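Local coordinates for protein neutral ceramidase (Pseudomonas aeruginosa, PDB 2ZWS) that hydrolyses the N-acyl linkage of ceramides to give sphingosine and a free fatty acid, using a bound zinc ion, and also catalyses the reverse synthesis, at residues His165-Asp179 with Phe412-Val424. Sequence-based numbering, arbitrary orientation. Where two conformers were deposited one is given.
Unlike the reference sequence in segment 165-179: Ala-172 (reference Val).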
ATOM      1  N   HIS A 165     -24.846  -2.794   1.507  1.00 18.83           N
ATOM      2  CA  HIS A 165     -24.495  -4.216   1.483  1.00 18.53           C
ATOM      3  C   HIS A 165     -25.763  -5.082   1.578  1.00 18.86           C
ATOM      4  O   HIS A 165     -25.892  -6.105   0.911  1.00 18.39           O
ATOM      5  CB  HIS A 165     -23.551  -4.555   2.630  1.00 18.55           C
ATOM      6  CG  HIS A 165     -23.234  -6.016   2.765  1.00 18.02           C
ATOM      7  ND1 HIS A 165     -22.315  -6.662   1.962  1.00 17.26           N
ATOM      8  CD2 HIS A 165     -23.725  -6.955   3.610  1.00 18.01           C
ATOM      9  CE1 HIS A 165     -22.238  -7.932   2.328  1.00 17.72           C
ATOM     10  NE2 HIS A 165     -23.101  -8.141   3.314  1.00 18.36           N
ATOM     11  N   LEU A 166     -26.683  -4.636   2.424  1.00 19.12           N
ATOM     12  CA  LEU A 166     -27.938  -5.345   2.662  1.00 19.61           C
ATOM     13  C   LEU A 166     -28.893  -5.288   1.486  1.00 20.32           C
ATOM     14  O   LEU A 166     -29.925  -5.980   1.508  1.00 21.30           O
ATOM     15  CB  LEU A 166     -28.604  -4.812   3.931  1.00 19.51           C
ATOM     16  CG  LEU A 166     -27.800  -5.028   5.215  1.00 20.27           C
ATOM     17  CD1 LEU A 166     -28.453  -4.282   6.392  1.00 19.99           C
ATOM     18  CD2 LEU A 166     -27.628  -6.494   5.538  1.00 22.33           C
ATOM     19  N   LYS A 167     -28.593  -4.471   0.476  1.00 20.53           N
ATOM     20  CA  LYS A 167     -29.427  -4.441  -0.728  1.00 21.56           C
ATOM     21  C   LYS A 167     -29.138  -5.624  -1.651  1.00 21.13           C
ATOM     22  O   LYS A 167     -29.887  -5.867  -2.593  1.00 20.31           O
ATOM     23  CB  LYS A 167     -29.271  -3.134  -1.513  1.00 22.57           C
ATOM     24  CG  LYS A 167     -29.591  -1.834  -0.764  1.00 25.77           C
ATOM     25  CD  LYS A 167     -31.033  -1.773  -0.291  1.00 29.00           C
ATOM     26  CE  LYS A 167     -31.409  -0.345   0.076  1.00 33.85           C
ATOM     27  NZ  LYS A 167     -32.624  -0.292   0.938  1.00 34.84           N
ATOM     28  N   ASN A 168     -28.034  -6.347  -1.418  1.00 20.84           N
ATOM     29  CA  ASN A 168     -27.717  -7.525  -2.226  1.00 21.59           C
ATOM     30  C   ASN A 168     -28.609  -8.701  -1.844  1.00 22.63           C
ATOM     31  O   ASN A 168     -28.824  -8.944  -0.661  1.00 23.09           O
ATOM     32  CB  ASN A 168     -26.253  -7.924  -2.050  1.00 21.24           C
ATOM     33  CG  ASN A 168     -25.293  -6.854  -2.560  1.00 20.24           C
ATOM     34  OD1 ASN A 168     -25.274  -6.527  -3.749  1.00 19.85           O
ATOM     35  ND2 ASN A 168     -24.508  -6.295  -1.646  1.00 17.39           N
ATOM     36  N   PRO A 169     -29.129  -9.434  -2.846  1.00 23.89           N
ATOM     37  CA  PRO A 169     -29.999 -10.585  -2.552  1.00 24.33           C
ATOM     38  C   PRO A 169     -29.236 -11.848  -2.160  1.00 24.95           C
ATOM     39  O   PRO A 169     -29.851 -12.849  -1.784  1.00 26.00           O
ATOM     40  CB  PRO A 169     -30.706 -10.826  -3.888  1.00 24.73           C
ATOM     41  CG  PRO A 169     -29.746 -10.365  -4.908  1.00 24.93           C
ATOM     42  CD  PRO A 169     -28.974  -9.213  -4.294  1.00 23.67           C
ATOM     43  N   ASP A 170     -27.908 -11.803  -2.248  1.00 24.74           N
ATOM     44  CA  ASP A 170     -27.074 -12.996  -2.170  1.00 24.37           C
ATOM     45  C   ASP A 170     -25.988 -12.927  -1.083  1.00 23.86           C
ATOM     46  O   ASP A 170     -24.820 -13.223  -1.355  1.00 24.04           O
ATOM     47  CB  ASP A 170     -26.425 -13.247  -3.546  1.00 24.88           C
ATOM     48  CG  ASP A 170     -25.441 -12.117  -3.971  1.00 25.84           C
ATOM     49  OD1 ASP A 170     -25.648 -10.934  -3.612  1.00 24.83           O
ATOM     50  OD2 ASP A 170     -24.468 -12.424  -4.695  1.00 28.42           O
ATOM     51  N   ILE A 171     -26.362 -12.588   0.147  1.00 22.12           N
ATOM     52  CA  ILE A 171     -25.350 -12.349   1.188  1.00 21.68           C
ATOM     53  C   ILE A 171     -25.196 -13.433   2.256  1.00 21.17           C
ATOM     54  O   ILE A 171     -24.694 -13.152   3.341  1.00 21.66           O
ATOM     55  CB  ILE A 171     -25.500 -10.960   1.860  1.00 21.40           C
ATOM     56  CG1 ILE A 171     -26.799 -10.857   2.684  1.00 21.59           C
ATOM     57  CG2 ILE A 171     -25.430  -9.866   0.827  1.00 20.85           C
ATOM     58  CD1 ILE A 171     -26.845  -9.659   3.623  1.00 21.53           C
ATOM     59  N   ALA A 172     -25.632 -14.658   1.969  1.00 21.58           N
ATOM     60  CA  ALA A 172     -25.395 -15.758   2.914  1.00 21.80           C
ATOM     61  C   ALA A 172     -23.900 -15.935   3.157  1.00 21.94           C
ATOM     62  O   ALA A 172     -23.118 -15.978   2.213  1.00 22.52           O
ATOM     63  CB  ALA A 172     -25.999 -17.057   2.405  1.00 22.06           C
ATOM     64  N   GLY A 173     -23.516 -16.015   4.430  1.00 21.81           N
ATOM     65  CA  GLY A 173     -22.106 -16.083   4.821  1.00 21.19           C
ATOM     66  C   GLY A 173     -21.486 -14.700   5.012  1.00 20.22           C
ATOM     67  O   GLY A 173     -20.345 -14.597   5.440  1.00 20.95           O
ATOM     68  N   TYR A 174     -22.241 -13.650   4.692  1.00 18.74           N
ATOM     69  CA  TYR A 174     -21.787 -12.254   4.815  1.00 18.39           C
ATOM     70  C   TYR A 174     -22.869 -11.364   5.434  1.00 18.68           C
ATOM     71  O   TYR A 174     -22.933 -10.171   5.150  1.00 18.43           O
ATOM     72  CB  TYR A 174     -21.365 -11.695   3.436  1.00 17.85           C
ATOM     73  CG  TYR A 174     -20.359 -12.571   2.732  1.00 16.95           C
ATOM     74  CD1 TYR A 174     -20.759 -13.494   1.759  1.00 16.64           C
ATOM     75  CD2 TYR A 174     -19.007 -12.507   3.056  1.00 16.67           C
ATOM     76  CE1 TYR A 174     -19.860 -14.324   1.140  1.00 15.76           C
ATOM     77  CE2 TYR A 174     -18.089 -13.336   2.430  1.00 16.26           C
ATOM     78  CZ  TYR A 174     -18.510 -14.232   1.472  1.00 16.32           C
ATOM     79  OH  TYR A 174     -17.569 -15.044   0.877  1.00 18.55           O
ATOM     80  N   GLU A 175     -23.700 -11.962   6.298  1.00 18.82           N
ATOM     81  CA  GLU A 175     -24.843 -11.286   6.907  0.50 19.09           C
ATOM     82  C   GLU A 175     -24.453 -10.170   7.875  1.00 19.25           C
ATOM     83  O   GLU A 175     -25.267  -9.273   8.160  1.00 19.47           O
ATOM     84  CB  GLU A 175     -25.752 -12.303   7.615  0.50 19.01           C
ATOM     85  CG  GLU A 175     -26.228 -13.461   6.715  0.50 20.25           C
ATOM     86  CD  GLU A 175     -25.340 -14.699   6.785  0.50 20.84           C
ATOM     87  OE1 GLU A 175     -25.855 -15.828   6.545  0.50 22.25           O
ATOM     88  OE2 GLU A 175     -24.129 -14.565   7.092  0.50 19.57           O
ATOM     89  N   ASP A 176     -23.212 -10.232   8.381  1.00 19.26           N
ATOM     90  CA  ASP A 176     -22.636  -9.173   9.250  1.00 19.13           C
ATOM     91  C   ASP A 176     -21.967  -8.047   8.438  1.00 18.96           C
ATOM     92  O   ASP A 176     -21.499  -7.059   9.010  1.00 19.54           O
ATOM     93  CB  ASP A 176     -21.665  -9.751  10.305  1.00 18.98           C
ATOM     94  CG  ASP A 176     -20.475 -10.491   9.695  1.00 20.37           C
ATOM     95  OD1 ASP A 176     -19.587 -10.933  10.475  1.00 21.89           O
ATOM     96  OD2 ASP A 176     -20.409 -10.636   8.456  1.00 19.77           O
ATOM     97  N   GLY A 177     -21.963  -8.183   7.109  1.00 18.46           N
ATOM     98  CA  GLY A 177     -21.334  -7.211   6.207  1.00 18.20           C
ATOM     99  C   GLY A 177     -19.819  -7.331   6.063  1.00 18.34           C
ATOM    100  O   GLY A 177     -19.215  -6.549   5.331  1.00 18.38           O
ATOM    101  N   ILE A 178     -19.252  -8.345   6.708  1.00 18.20           N
ATOM    102  CA  ILE A 178     -17.807  -8.594   6.815  1.00 19.66           C
ATOM    103  C   ILE A 178     -17.425  -9.739   5.881  1.00 18.48           C
ATOM    104  O   ILE A 178     -18.193 -10.706   5.749  1.00 19.40           O
ATOM    105  CB  ILE A 178     -17.479  -8.965   8.326  1.00 21.09           C
ATOM    106  CG1 ILE A 178     -17.553  -7.710   9.193  1.00 23.17           C
ATOM    107  CG2 ILE A 178     -16.198  -9.701   8.544  1.00 21.92           C
ATOM    108  CD1 ILE A 178     -16.923  -6.588   8.556  1.00 28.28           C
ATOM    109  N   ASP A 179     -16.259  -9.633   5.233  1.00 17.01           N
ATOM    110  CA  ASP A 179     -15.668 -10.801   4.615  1.00 16.27           C
ATOM    111  C   ASP A 179     -14.610 -11.298   5.598  1.00 16.05           C
ATOM    112  O   ASP A 179     -13.560 -10.662   5.770  1.00 15.67           O
ATOM    113  CB  ASP A 179     -15.048 -10.476   3.246  1.00 15.88           C
ATOM    114  CG  ASP A 179     -14.351 -11.675   2.620  1.00 15.45           C
ATOM    115  OD1 ASP A 179     -14.338 -12.776   3.230  1.00 16.45           O
ATOM    116  OD2 ASP A 179     -13.808 -11.508   1.512  1.00 17.07           O
ATOM    117  N   PHE A 412     -12.869  -3.051  -4.321  1.00 13.50           N
ATOM    118  CA  PHE A 412     -14.125  -3.767  -4.511  1.00 13.50           C
ATOM    119  C   PHE A 412     -14.814  -3.974  -3.178  1.00 14.43           C
ATOM    120  O   PHE A 412     -14.197  -4.361  -2.209  1.00 13.60           O
ATOM    121  CB  PHE A 412     -13.848  -5.112  -5.173  1.00 13.59           C
ATOM    122  CG  PHE A 412     -13.459  -4.994  -6.619  1.00 12.46           C
ATOM    123  CD1 PHE A 412     -12.220  -4.425  -6.989  1.00 10.15           C
ATOM    124  CD2 PHE A 412     -14.298  -5.464  -7.614  1.00 14.14           C
ATOM    125  CE1 PHE A 412     -11.880  -4.290  -8.331  1.00 11.83           C
ATOM    126  CE2 PHE A 412     -13.935  -5.361  -8.950  1.00 14.20           C
ATOM    127  CZ  PHE A 412     -12.714  -4.764  -9.314  1.00 14.28           C
ATOM    128  N   THR A 413     -16.119  -3.758  -3.132  1.00 13.90           N
ATOM    129  CA  THR A 413     -16.844  -4.079  -1.915  1.00 14.17           C
ATOM    130  C   THR A 413     -16.877  -5.583  -1.742  1.00 14.00           C
ATOM    131  O   THR A 413     -16.566  -6.329  -2.669  1.00 14.70           O
ATOM    132  CB  THR A 413     -18.288  -3.643  -2.004  1.00 14.40           C
ATOM    133  OG1 THR A 413     -18.896  -4.281  -3.141  1.00 16.18           O
ATOM    134  CG2 THR A 413     -18.385  -2.128  -2.112  1.00 16.14           C
ATOM    135  N   VAL A 414     -17.260  -6.026  -0.545  1.00 13.89           N
ATOM    136  CA  VAL A 414     -17.287  -7.471  -0.242  1.00 14.52           C
ATOM    137  C   VAL A 414     -18.019  -8.243  -1.361  1.00 14.35           C
ATOM    138  O   VAL A 414     -17.454  -9.158  -1.954  1.00 14.62           O
ATOM    139  CB  VAL A 414     -17.933  -7.753   1.144  1.00 14.73           C
ATOM    140  CG1 VAL A 414     -18.188  -9.274   1.361  1.00 15.10           C
ATOM    141  CG2 VAL A 414     -17.061  -7.173   2.271  1.00 14.37           C
ATOM    142  N   MET A 415     -19.272  -7.877  -1.655  1.00 14.42           N
ATOM    143  CA  MET A 415     -20.041  -8.667  -2.616  1.00 14.84           C
ATOM    144  C   MET A 415     -19.548  -8.467  -4.045  1.00 14.20           C
ATOM    145  O   MET A 415     -19.667  -9.382  -4.887  1.00 14.82           O
ATOM    146  CB  MET A 415     -21.550  -8.380  -2.518  1.00 16.22           C
ATOM    147  CG  MET A 415     -22.213  -8.855  -1.221  1.00 17.66           C
ATOM    148  SD  MET A 415     -21.629 -10.480  -0.622  1.00 19.49           S
ATOM    149  CE  MET A 415     -22.003 -11.616  -1.984  1.00 20.30           C
ATOM    150  N   ALA A 416     -18.973  -7.300  -4.343  1.00 14.79           N
ATOM    151  CA  ALA A 416     -18.443  -7.103  -5.707  1.00 14.56           C
ATOM    152  C   ALA A 416     -17.288  -8.084  -5.950  1.00 15.09           C
ATOM    153  O   ALA A 416     -17.195  -8.707  -7.021  1.00 15.32           O
ATOM    154  CB  ALA A 416     -18.034  -5.655  -5.942  1.00 15.21           C
ATOM    155  N   GLY A 417     -16.450  -8.253  -4.939  1.00 15.25           N
ATOM    156  CA  GLY A 417     -15.321  -9.183  -5.038  1.00 15.30           C
ATOM    157  C   GLY A 417     -15.753 -10.635  -4.940  1.00 16.10           C
ATOM    158  O   GLY A 417     -15.304 -11.501  -5.721  1.00 15.99           O
ATOM    159  N   VAL A 418     -16.640 -10.913  -3.981  1.00 15.49           N
ATOM    160  CA  VAL A 418     -17.145 -12.280  -3.803  1.00 15.66           C
ATOM    161  C   VAL A 418     -17.830 -12.809  -5.072  1.00 14.94           C
ATOM    162  O   VAL A 418     -17.623 -13.950  -5.456  1.00 16.05           O
ATOM    163  CB  VAL A 418     -18.081 -12.415  -2.567  1.00 16.26           C
ATOM    164  CG1 VAL A 418     -18.756 -13.792  -2.555  1.00 16.96           C
ATOM    165  CG2 VAL A 418     -17.279 -12.210  -1.298  1.00 16.76           C
ATOM    166  N   ARG A 419     -18.647 -11.984  -5.716  1.00 14.77           N
ATOM    167  CA  ARG A 419     -19.312 -12.437  -6.951  1.00 14.87           C
ATOM    168  C   ARG A 419     -18.288 -12.815  -8.045  1.00 15.07           C
ATOM    169  O   ARG A 419     -18.462 -13.800  -8.781  1.00 16.06           O
ATOM    170  CB  ARG A 419     -20.277 -11.378  -7.472  1.00 16.32           C
ATOM    171  CG  ARG A 419     -21.610 -11.391  -6.721  1.00 16.32           C
ATOM    172  CD  ARG A 419     -22.524 -10.388  -7.365  1.00 19.31           C
ATOM    173  NE  ARG A 419     -23.624 -10.023  -6.485  1.00 21.88           N
ATOM    174  CZ  ARG A 419     -24.482  -9.055  -6.775  1.00 23.80           C
ATOM    175  NH1 ARG A 419     -25.470  -8.759  -5.923  1.00 26.07           N
ATOM    176  NH2 ARG A 419     -24.353  -8.392  -7.920  1.00 24.09           N
ATOM    177  N   ILE A 420     -17.214 -12.040  -8.136  1.00 15.63           N
ATOM    178  CA  ILE A 420     -16.183 -12.324  -9.138  1.00 14.67           C
ATOM    179  C   ILE A 420     -15.432 -13.604  -8.776  1.00 15.04           C
ATOM    180  O   ILE A 420     -15.234 -14.468  -9.616  1.00 14.75           O
ATOM    181  CB  ILE A 420     -15.231 -11.140  -9.318  1.00 14.74           C
ATOM    182  CG1 ILE A 420     -16.021  -9.942  -9.871  1.00 14.14           C
ATOM    183  CG2 ILE A 420     -14.099 -11.520 -10.269  1.00 15.53           C
ATOM    184  CD1 ILE A 420     -15.234  -8.640  -9.965  1.00 13.62           C
ATOM    185  N   ARG A 421     -15.077 -13.744  -7.504  1.00 15.46           N
ATOM    186  CA  ARG A 421     -14.434 -14.948  -7.009  0.50 16.41           C
ATOM    187  C   ARG A 421     -15.247 -16.201  -7.350  1.00 17.12           C
ATOM    188  O   ARG A 421     -14.705 -17.177  -7.876  1.00 18.37           O
ATOM    189  CB  ARG A 421     -14.282 -14.835  -5.502  0.50 15.85           C
ATOM    190  CG  ARG A 421     -12.944 -15.273  -4.987  0.50 16.39           C
ATOM    191  CD  ARG A 421     -13.036 -15.401  -3.490  0.50 14.47           C
ATOM    192  NE  ARG A 421     -13.362 -14.137  -2.845  0.50 13.59           N
ATOM    193  CZ  ARG A 421     -13.746 -14.013  -1.568  0.50 12.12           C
ATOM    194  NH1 ARG A 421     -13.898 -15.080  -0.779  0.50 10.18           N
ATOM    195  NH2 ARG A 421     -13.973 -12.798  -1.074  0.50 13.17           N
ATOM    196  N   ARG A 422     -16.546 -16.162  -7.056  1.00 17.52           N
ATOM    197  CA  ARG A 422     -17.467 -17.277  -7.339  0.60 18.17           C
ATOM    198  C   ARG A 422     -17.490 -17.615  -8.821  1.00 17.48           C
ATOM    199  O   ARG A 422     -17.477 -18.785  -9.208  1.00 18.08           O
ATOM    200  CB  ARG A 422     -18.889 -16.929  -6.907  0.60 18.62           C
ATOM    201  CG  ARG A 422     -19.117 -16.958  -5.416  0.60 19.69           C
ATOM    202  CD  ARG A 422     -20.487 -16.409  -5.058  0.60 22.10           C
ATOM    203  NE  ARG A 422     -20.673 -16.500  -3.619  0.60 24.96           N
ATOM    204  CZ  ARG A 422     -21.591 -15.846  -2.923  0.60 26.71           C
ATOM    205  NH1 ARG A 422     -22.431 -15.008  -3.520  0.60 25.84           N
ATOM    206  NH2 ARG A 422     -21.645 -16.026  -1.612  0.60 26.08           N
ATOM    207  N   ALA A 423     -17.581 -16.570  -9.644  1.00 16.94           N
ATOM    208  CA  ALA A 423     -17.710 -16.753 -11.091  1.00 16.85           C
ATOM    209  C   ALA A 423     -16.427 -17.361 -11.663  1.00 16.36           C
ATOM    210  O   ALA A 423     -16.471 -18.263 -12.504  1.00 16.40           O
ATOM    211  CB  ALA A 423     -18.029 -15.445 -11.751  1.00 17.10           C
ATOM    212  N   VAL A 424     -15.279 -16.867 -11.195  1.00 16.01           N
ATOM    213  CA  VAL A 424     -13.988 -17.391 -11.617  1.00 15.76           C
ATOM    214  C   VAL A 424     -13.763 -18.824 -11.125  1.00 16.66           C
ATOM    215  O   VAL A 424     -13.318 -19.682 -11.906  1.00 17.89           O
ATOM    216  CB  VAL A 424     -12.845 -16.454 -11.189  1.00 14.32           C
ATOM    217  CG1 VAL A 424     -11.448 -17.147 -11.324  1.00 14.41           C
ATOM    218  CG2 VAL A 424     -12.915 -15.152 -11.987  1.00 14.42           C
TER
HETATM  219  O   HOH W   1     -20.665  -5.702  -0.167  1.00 15.62           O
HETATM  220  O   HOH W   2     -14.974 -14.987   1.848  1.00 19.35           O
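The loop leading from helix 162-165 into strand 181-189 covers the N-terminal turns of helix 414-428, with Met-415 and Tyr-174 at the middle of the contact. Bent at both chi2 and chi3, the Met-415 chain curls against the loop: CG lies 3.7 Å from His-165 CE1, and CE meets the carbonyl O of Asp-170. Its SD makes a Met-aromatic contact with Tyr-174, 4.6 Å from the ring centroid. The same tyrosine ring packs obliquely on Val-414, CD2 to CG1 3.7 Å, and on Val-418 CG2. His-165 NE2 donates to Tyr-174 O (2.7 Å), while a water joins its ND1 to Met-415 N in the first turn of the helix, which Thr-413 N-caps. The Val-414 side chain lies about 12 Å from the bound zinc ion. One helical turn on from Met-415, Arg-419 grips Asp-170 side-on, NH1 to OD1 (3.2 Å, 162°) and NE to OD2, its NH1 also pairing with Glu-453; Arg-422 NH1 adds a longer salt bridge to OD2 (3.5 Å). Beyond the tyrosine hydroxyl, Arg-421 NH2 bonds Asp-179 OD2 at 2.9 Å, and a second water ties together Tyr-174 OH, Asp-179 OD1 and Arg-421 NH1.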